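Local coordinates for oligopeptide ABC transporter, periplasmic oligopeptide-binding protein, putative (Thermotoga maritima MSB8, PDB 5IPW), which probably binds oligopeptides in the periplasm as the solute-binding component of an ABC transporter, at residues 551-562 with 574-585. Sequence-based numbering, arbitrary orientation.
Sequences VVYRLVDLYYQI and LMAEATKIHREN
Ile-581 O is gripped twice by Asn-585, whose amide lies against the methyls of Val-551: Asn-585 N donates to Ile-581 O at 3.0 Å, and Asn-585 ND2 adds a nearly straight bond (N-H...O 176°) to the same Ile-581 O at 3.1 Å. The second bond fixes the rotation of the amide at the C-terminal end of helix 568-584. Across the interface itself the contacts are mostly apolar, with Gln-561 and Glu-577 at its rim. A chi1 of 72° turns Val-551 CG1 to the Asn-585 amide and leaves Val-551 CG2 to meet Ile-581 CG2 at 3.4 Å. Leu-558 is a knob in a hole formed by Leu-574, Glu-577, Ala-578 and Ile-581. The CA atoms of Leu-555 and methyl-bearing Ala-578 approach to 6.0 Å; Leu-555 sends CD2 over Ala-578 and CD1 obliquely toward the ring of His-582, whose NE2 bonds to Ile-507 O. At the other end, Ile-562 CG1 slides past Leu-574 CB at 3.6 Å while Ile-562 CD1 touches Met-575 SD. The segment axes approach to 9.8 Å, their N-to-C directions 161° apart: an antiparallel helical hairpin, flanked by helices 523-534 and 399-403, with helix 568-584 leading to strand 589-591, outermost beside 340-343.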
ATOM      1  N   VAL A 551       6.219 -10.619 -26.374  1.00 70.95           N
ATOM      2  CA  VAL A 551       6.107 -10.911 -24.956  1.00 73.47           C
ATOM      3  C   VAL A 551       5.546  -9.714 -24.156  1.00 77.88           C
ATOM      4  O   VAL A 551       4.940  -9.902 -23.097  1.00 80.72           O
ATOM      5  CB  VAL A 551       7.473 -11.391 -24.412  1.00 73.22           C
ATOM      6  CG1 VAL A 551       8.470 -10.245 -24.317  1.00 73.34           C
ATOM      7  CG2 VAL A 551       7.306 -12.102 -23.081  1.00 74.61           C
ATOM      8  N   VAL A 552       5.735  -8.496 -24.669  1.00 76.44           N
ATOM      9  CA  VAL A 552       5.121  -7.299 -24.080  1.00 74.04           C
ATOM     10  C   VAL A 552       3.612  -7.292 -24.314  1.00 72.47           C
ATOM     11  O   VAL A 552       2.841  -7.055 -23.386  1.00 72.81           O
ATOM     12  CB  VAL A 552       5.747  -6.002 -24.641  1.00 75.88           C
ATOM     13  CG1 VAL A 552       4.976  -4.771 -24.190  1.00 75.37           C
ATOM     14  CG2 VAL A 552       7.201  -5.879 -24.207  1.00 77.13           C
ATOM     15  N   TYR A 553       3.185  -7.549 -25.547  1.00 74.64           N
ATOM     16  CA  TYR A 553       1.754  -7.640 -25.854  1.00 76.06           C
ATOM     17  C   TYR A 553       1.066  -8.696 -24.995  1.00 76.43           C
ATOM     18  O   TYR A 553      -0.146  -8.632 -24.773  1.00 74.39           O
ATOM     19  CB  TYR A 553       1.522  -7.982 -27.328  1.00 80.71           C
ATOM     20  CG  TYR A 553       1.748  -6.860 -28.329  1.00 86.09           C
ATOM     21  CD1 TYR A 553       1.510  -5.523 -28.001  1.00 86.57           C
ATOM     22  CD2 TYR A 553       2.154  -7.147 -29.631  1.00 87.72           C
ATOM     23  CE1 TYR A 553       1.702  -4.514 -28.930  1.00 86.97           C
ATOM     24  CE2 TYR A 553       2.345  -6.143 -30.564  1.00 88.21           C
ATOM     25  CZ  TYR A 553       2.118  -4.828 -30.210  1.00 87.25           C
ATOM     26  OH  TYR A 553       2.304  -3.826 -31.132  1.00 86.99           O
ATOM     27  N   ARG A 554       1.843  -9.674 -24.535  1.00 77.82           N
ATOM     28  CA  ARG A 554       1.336 -10.749 -23.688  1.00 79.48           C
ATOM     29  C   ARG A 554       1.036 -10.245 -22.277  1.00 77.65           C
ATOM     30  O   ARG A 554      -0.028 -10.536 -21.721  1.00 78.95           O
ATOM     31  CB  ARG A 554       2.343 -11.916 -23.651  1.00 80.87           C
ATOM     32  CG  ARG A 554       1.724 -13.300 -23.814  1.00 83.42           C
ATOM     33  CD  ARG A 554       0.722 -13.373 -24.963  1.00 84.43           C
ATOM     34  NE  ARG A 554       1.140 -12.590 -26.131  1.00 84.93           N
ATOM     35  CZ  ARG A 554       0.319 -12.117 -27.070  1.00 85.24           C
ATOM     36  NH1 ARG A 554      -0.992 -12.332 -27.011  1.00 85.99           N
ATOM     37  NH2 ARG A 554       0.814 -11.414 -28.083  1.00 84.29           N
ATOM     38  N   LEU A 555       1.972  -9.486 -21.707  1.00 72.53           N
ATOM     39  CA  LEU A 555       1.772  -8.857 -20.393  1.00 67.77           C
ATOM     40  C   LEU A 555       0.496  -8.022 -20.329  1.00 67.23           C
ATOM     41  O   LEU A 555      -0.139  -7.941 -19.281  1.00 69.31           O
ATOM     42  CB  LEU A 555       2.968  -7.980 -20.013  1.00 62.75           C
ATOM     43  CG  LEU A 555       4.183  -8.702 -19.444  1.00 62.15           C
ATOM     44  CD1 LEU A 555       5.358  -7.744 -19.344  1.00 61.54           C
ATOM     45  CD2 LEU A 555       3.883  -9.308 -18.082  1.00 61.01           C
ATOM     46  N   VAL A 556       0.122  -7.401 -21.445  1.00 64.83           N
ATOM     47  CA  VAL A 556      -1.132  -6.656 -21.510  1.00 65.03           C
ATOM     48  C   VAL A 556      -2.290  -7.626 -21.334  1.00 67.48           C
ATOM     49  O   VAL A 556      -3.161  -7.405 -20.497  1.00 70.98           O
ATOM     50  CB  VAL A 556      -1.295  -5.897 -22.843  1.00 63.87           C
ATOM     51  CG1 VAL A 556      -2.656  -5.224 -22.924  1.00 61.92           C
ATOM     52  CG2 VAL A 556      -0.190  -4.861 -23.011  1.00 66.79           C
ATOM     53  N   ASP A 557      -2.284  -8.701 -22.121  1.00 71.51           N
ATOM     54  CA  ASP A 557      -3.337  -9.721 -22.075  1.00 73.26           C
ATOM     55  C   ASP A 557      -3.536 -10.260 -20.664  1.00 73.28           C
ATOM     56  O   ASP A 557      -4.674 -10.413 -20.201  1.00 66.90           O
ATOM     57  CB  ASP A 557      -3.005 -10.880 -23.019  1.00 76.09           C
ATOM     58  CG  ASP A 557      -3.144 -10.503 -24.480  1.00 76.80           C
ATOM     59  OD1 ASP A 557      -4.183  -9.912 -24.846  1.00 75.43           O
ATOM     60  OD2 ASP A 557      -2.217 -10.808 -25.259  1.00 76.97           O
ATOM     61  N   LEU A 558      -2.420 -10.536 -19.994  1.00 73.20           N
ATOM     62  CA  LEU A 558      -2.436 -10.983 -18.607  1.00 74.50           C
ATOM     63  C   LEU A 558      -3.163  -9.988 -17.710  1.00 74.90           C
ATOM     64  O   LEU A 558      -4.038 -10.377 -16.934  1.00 76.33           O
ATOM     65  CB  LEU A 558      -1.010 -11.203 -18.088  1.00 75.81           C
ATOM     66  CG  LEU A 558      -0.210 -12.369 -18.684  1.00 77.23           C
ATOM     67  CD1 LEU A 558       1.131 -12.496 -17.979  1.00 78.63           C
ATOM     68  CD2 LEU A 558      -0.972 -13.684 -18.592  1.00 76.64           C
ATOM     69  N   TYR A 559      -2.812  -8.707 -17.820  1.00 71.66           N
ATOM     70  CA  TYR A 559      -3.435  -7.697 -16.971  1.00 69.36           C
ATOM     71  C   TYR A 559      -4.943  -7.655 -17.149  1.00 69.61           C
ATOM     72  O   TYR A 559      -5.684  -7.609 -16.170  1.00 73.49           O
ATOM     73  CB  TYR A 559      -2.883  -6.294 -17.219  1.00 67.91           C
ATOM     74  CG  TYR A 559      -3.608  -5.286 -16.364  1.00 63.70           C
ATOM     75  CD1 TYR A 559      -3.324  -5.172 -15.006  1.00 61.77           C
ATOM     76  CD2 TYR A 559      -4.626  -4.500 -16.892  1.00 61.63           C
ATOM     77  CE1 TYR A 559      -4.011  -4.279 -14.207  1.00 59.55           C
ATOM     78  CE2 TYR A 559      -5.317  -3.606 -16.101  1.00 60.52           C
ATOM     79  CZ  TYR A 559      -5.007  -3.502 -14.759  1.00 60.16           C
ATOM     80  OH  TYR A 559      -5.693  -2.612 -13.971  1.00 60.10           O
ATOM     81  N   TYR A 560      -5.397  -7.656 -18.397  1.00 70.36           N
ATOM     82  CA  TYR A 560      -6.828  -7.524 -18.668  1.00 73.05           C
ATOM     83  C   TYR A 560      -7.621  -8.779 -18.314  1.00 71.78           C
ATOM     84  O   TYR A 560      -8.837  -8.720 -18.111  1.00 67.19           O
ATOM     85  CB  TYR A 560      -7.069  -7.053 -20.104  1.00 74.88           C
ATOM     86  CG  TYR A 560      -6.908  -5.558 -20.198  1.00 76.17           C
ATOM     87  CD1 TYR A 560      -5.664  -4.981 -20.439  1.00 77.45           C
ATOM     88  CD2 TYR A 560      -7.989  -4.717 -19.973  1.00 77.67           C
ATOM     89  CE1 TYR A 560      -5.512  -3.605 -20.491  1.00 77.49           C
ATOM     90  CE2 TYR A 560      -7.848  -3.342 -20.023  1.00 79.39           C
ATOM     91  CZ  TYR A 560      -6.612  -2.792 -20.281  1.00 78.84           C
ATOM     92  OH  TYR A 560      -6.487  -1.426 -20.326  1.00 83.76           O
ATOM     93  N   GLN A 561      -6.921  -9.904 -18.217  1.00 75.17           N
ATOM     94  CA  GLN A 561      -7.487 -11.102 -17.613  1.00 79.30           C
ATOM     95  C   GLN A 561      -7.629 -10.890 -16.119  1.00 74.67           C
ATOM     96  O   GLN A 561      -8.704 -11.097 -15.557  1.00 77.95           O
ATOM     97  CB  GLN A 561      -6.613 -12.328 -17.878  1.00 85.52           C
ATOM     98  CG  GLN A 561      -6.837 -12.960 -19.240  1.00 91.36           C
ATOM     99  CD  GLN A 561      -6.084 -14.266 -19.393  1.00 97.20           C
ATOM    100  OE1 GLN A 561      -4.885 -14.273 -19.688  1.00 99.36           O
ATOM    101  NE2 GLN A 561      -6.782 -15.383 -19.189  1.00 99.56           N
ATOM    102  N   ILE A 562      -6.542 -10.462 -15.485  1.00 68.94           N
ATOM    103  CA  ILE A 562      -6.538 -10.234 -14.045  1.00 68.57           C
ATOM    104  C   ILE A 562      -7.635  -9.247 -13.653  1.00 69.86           C
ATOM    105  O   ILE A 562      -8.307  -9.426 -12.639  1.00 68.88           O
ATOM    106  CB  ILE A 562      -5.169  -9.721 -13.556  1.00 68.08           C
ATOM    107  CG1 ILE A 562      -4.117 -10.829 -13.677  1.00 68.57           C
ATOM    108  CG2 ILE A 562      -5.264  -9.261 -12.106  1.00 69.14           C
ATOM    109  CD1 ILE A 562      -2.697 -10.381 -13.400  1.00 67.83           C
ATOM    110  N   LEU A 574      -2.068 -16.097 -12.630  1.00 86.34           N
ATOM    111  CA  LEU A 574      -1.852 -15.110 -13.697  1.00 80.42           C
ATOM    112  C   LEU A 574      -0.660 -14.186 -13.412  1.00 78.17           C
ATOM    113  O   LEU A 574       0.100 -13.848 -14.323  1.00 78.31           O
ATOM    114  CB  LEU A 574      -3.122 -14.288 -13.939  1.00 78.06           C
ATOM    115  CG  LEU A 574      -4.276 -15.048 -14.611  1.00 80.06           C
ATOM    116  CD1 LEU A 574      -5.584 -14.278 -14.475  1.00 79.96           C
ATOM    117  CD2 LEU A 574      -3.991 -15.348 -16.076  1.00 80.67           C
ATOM    118  N   MET A 575      -0.495 -13.788 -12.153  1.00 75.03           N
ATOM    119  CA  MET A 575       0.661 -12.991 -11.748  1.00 75.44           C
ATOM    120  C   MET A 575       1.953 -13.783 -11.857  1.00 78.92           C
ATOM    121  O   MET A 575       3.012 -13.211 -12.103  1.00 81.18           O
ATOM    122  CB  MET A 575       0.498 -12.486 -10.314  1.00 74.47           C
ATOM    123  CG  MET A 575      -0.525 -11.370 -10.162  1.00 74.67           C
ATOM    124  SD  MET A 575      -0.102  -9.846 -11.033  1.00 72.23           S
ATOM    125  CE  MET A 575       1.425  -9.355 -10.231  1.00 69.03           C
ATOM    126  N   ALA A 576       1.863 -15.096 -11.658  1.00 83.98           N
ATOM    127  CA  ALA A 576       3.002 -15.990 -11.858  1.00 83.87           C
ATOM    128  C   ALA A 576       3.556 -15.852 -13.274  1.00 79.94           C
ATOM    129  O   ALA A 576       4.761 -15.710 -13.460  1.00 75.66           O
ATOM    130  CB  ALA A 576       2.597 -17.433 -11.588  1.00 85.38           C
ATOM    131  N   GLU A 577       2.662 -15.867 -14.259  1.00 80.56           N
ATOM    132  CA  GLU A 577       3.047 -15.749 -15.671  1.00 85.98           C
ATOM    133  C   GLU A 577       3.711 -14.404 -15.968  1.00 89.75           C
ATOM    134  O   GLU A 577       4.717 -14.335 -16.680  1.00 93.37           O
ATOM    135  CB  GLU A 577       1.828 -15.890 -16.580  1.00 85.07           C
ATOM    136  CG  GLU A 577       0.924 -17.063 -16.255  1.00 85.79           C
ATOM    137  CD  GLU A 577       0.143 -17.531 -17.458  1.00 88.34           C
ATOM    138  OE1 GLU A 577       0.781 -17.902 -18.462  1.00 92.87           O
ATOM    139  OE2 GLU A 577      -1.105 -17.529 -17.401  1.00 90.06           O
ATOM    140  N   ALA A 578       3.128 -13.339 -15.429  1.00 86.32           N
ATOM    141  CA  ALA A 578       3.662 -11.997 -15.596  1.00 82.60           C
ATOM    142  C   ALA A 578       5.089 -11.909 -15.078  1.00 79.63           C
ATOM    143  O   ALA A 578       5.975 -11.384 -15.750  1.00 80.33           O
ATOM    144  CB  ALA A 578       2.783 -10.998 -14.864  1.00 85.85           C
ATOM    145  N   THR A 579       5.302 -12.430 -13.877  1.00 76.56           N
ATOM    146  CA  THR A 579       6.619 -12.402 -13.256  1.00 76.11           C
ATOM    147  C   THR A 579       7.588 -13.348 -13.967  1.00 74.04           C
ATOM    148  O   THR A 579       8.798 -13.158 -13.899  1.00 69.28           O
ATOM    149  CB  THR A 579       6.540 -12.767 -11.763  1.00 75.13           C
ATOM    150  OG1 THR A 579       5.909 -14.046 -11.610  1.00 76.43           O
ATOM    151  CG2 THR A 579       5.754 -11.719 -11.004  1.00 74.94           C
ATOM    152  N   LYS A 580       7.048 -14.374 -14.622  1.00 75.26           N
ATOM    153  CA  LYS A 580       7.843 -15.259 -15.472  1.00 77.62           C
ATOM    154  C   LYS A 580       8.382 -14.431 -16.624  1.00 71.55           C
ATOM    155  O   LYS A 580       9.586 -14.350 -16.833  1.00 67.24           O
ATOM    156  CB  LYS A 580       6.995 -16.434 -16.001  1.00 81.01           C
ATOM    157  CG  LYS A 580       7.736 -17.415 -16.908  1.00 82.72           C
ATOM    158  CD  LYS A 580       6.786 -18.323 -17.677  1.00 82.78           C
ATOM    159  CE  LYS A 580       7.510 -19.031 -18.812  1.00 83.66           C
ATOM    160  NZ  LYS A 580       6.634 -19.966 -19.575  1.00 83.47           N
ATOM    161  N   ILE A 581       7.475 -13.794 -17.350  1.00 69.62           N
ATOM    162  CA  ILE A 581       7.845 -12.932 -18.465  1.00 67.80           C
ATOM    163  C   ILE A 581       8.933 -11.924 -18.059  1.00 66.51           C
ATOM    164  O   ILE A 581       9.996 -11.871 -18.673  1.00 68.19           O
ATOM    165  CB  ILE A 581       6.601 -12.226 -19.038  1.00 65.86           C
ATOM    166  CG1 ILE A 581       5.787 -13.233 -19.866  1.00 64.15           C
ATOM    167  CG2 ILE A 581       7.009 -11.018 -19.868  1.00 66.20           C
ATOM    168  CD1 ILE A 581       4.429 -12.745 -20.337  1.00 63.50           C
ATOM    169  N   HIS A 582       8.687 -11.159 -17.004  1.00 63.05           N
ATOM    170  CA  HIS A 582       9.687 -10.216 -16.492  1.00 63.32           C
ATOM    171  C   HIS A 582      10.996 -10.885 -16.067  1.00 65.46           C
ATOM    172  O   HIS A 582      12.008 -10.211 -15.860  1.00 63.75           O
ATOM    173  CB  HIS A 582       9.131  -9.433 -15.294  1.00 63.28           C
ATOM    174  CG  HIS A 582       8.314  -8.235 -15.669  1.00 63.03           C
ATOM    175  ND1 HIS A 582       8.843  -6.962 -15.711  1.00 62.19           N
ATOM    176  CD2 HIS A 582       7.009  -8.113 -16.009  1.00 62.33           C
ATOM    177  CE1 HIS A 582       7.898  -6.109 -16.063  1.00 62.31           C
ATOM    178  NE2 HIS A 582       6.776  -6.780 -16.249  1.00 61.09           N
ATOM    179  N   ARG A 583      10.962 -12.201 -15.896  1.00 72.60           N
ATOM    180  CA  ARG A 583      12.130 -12.970 -15.482  1.00 77.09           C
ATOM    181  C   ARG A 583      12.990 -13.291 -16.690  1.00 74.73           C
ATOM    182  O   ARG A 583      14.202 -13.112 -16.668  1.00 70.61           O
ATOM    183  CB  ARG A 583      11.662 -14.269 -14.835  1.00 82.39           C
ATOM    184  CG  ARG A 583      12.628 -14.900 -13.863  1.00 88.22           C
ATOM    185  CD  ARG A 583      11.879 -15.883 -12.976  1.00 91.17           C
ATOM    186  NE  ARG A 583      11.141 -16.889 -13.750  1.00 90.51           N
ATOM    187  CZ  ARG A 583      10.058 -17.548 -13.332  1.00 88.20           C
ATOM    188  NH1 ARG A 583       9.535 -17.327 -12.130  1.00 89.12           N
ATOM    189  NH2 ARG A 583       9.484 -18.435 -14.136  1.00 85.53           N
ATOM    190  N   GLU A 584      12.334 -13.773 -17.739  1.00 76.06           N
ATOM    191  CA  GLU A 584      12.996 -14.156 -18.978  1.00 78.08           C
ATOM    192  C   GLU A 584      13.537 -12.942 -19.750  1.00 75.95           C
ATOM    193  O   GLU A 584      14.606 -13.019 -20.357  1.00 73.84           O
ATOM    194  CB  GLU A 584      12.038 -14.994 -19.833  1.00 79.38           C
ATOM    195  CG  GLU A 584      11.878 -16.411 -19.289  1.00 80.59           C
ATOM    196  CD  GLU A 584      10.612 -17.112 -19.744  1.00 84.60           C
ATOM    197  OE1 GLU A 584      10.474 -18.313 -19.434  1.00 87.91           O
ATOM    198  OE2 GLU A 584       9.754 -16.481 -20.400  1.00 87.52           O
ATOM    199  N   ASN A 585      12.796 -11.835 -19.716  1.00 72.86           N
ATOM    200  CA  ASN A 585      13.271 -10.543 -20.216  1.00 68.96           C
ATOM    201  C   ASN A 585      13.600  -9.673 -19.019  1.00 69.46           C
ATOM    202  O   ASN A 585      12.849  -9.651 -18.061  1.00 76.78           O
ATOM    203  CB  ASN A 585      12.194  -9.855 -21.039  1.00 68.84           C
ATOM    204  CG  ASN A 585      11.598 -10.758 -22.104  1.00 70.26           C
ATOM    205  OD1 ASN A 585      11.952 -10.661 -23.273  1.00 72.75           O
ATOM    206  ND2 ASN A 585      10.681 -11.637 -21.705  1.00 68.42           N
TER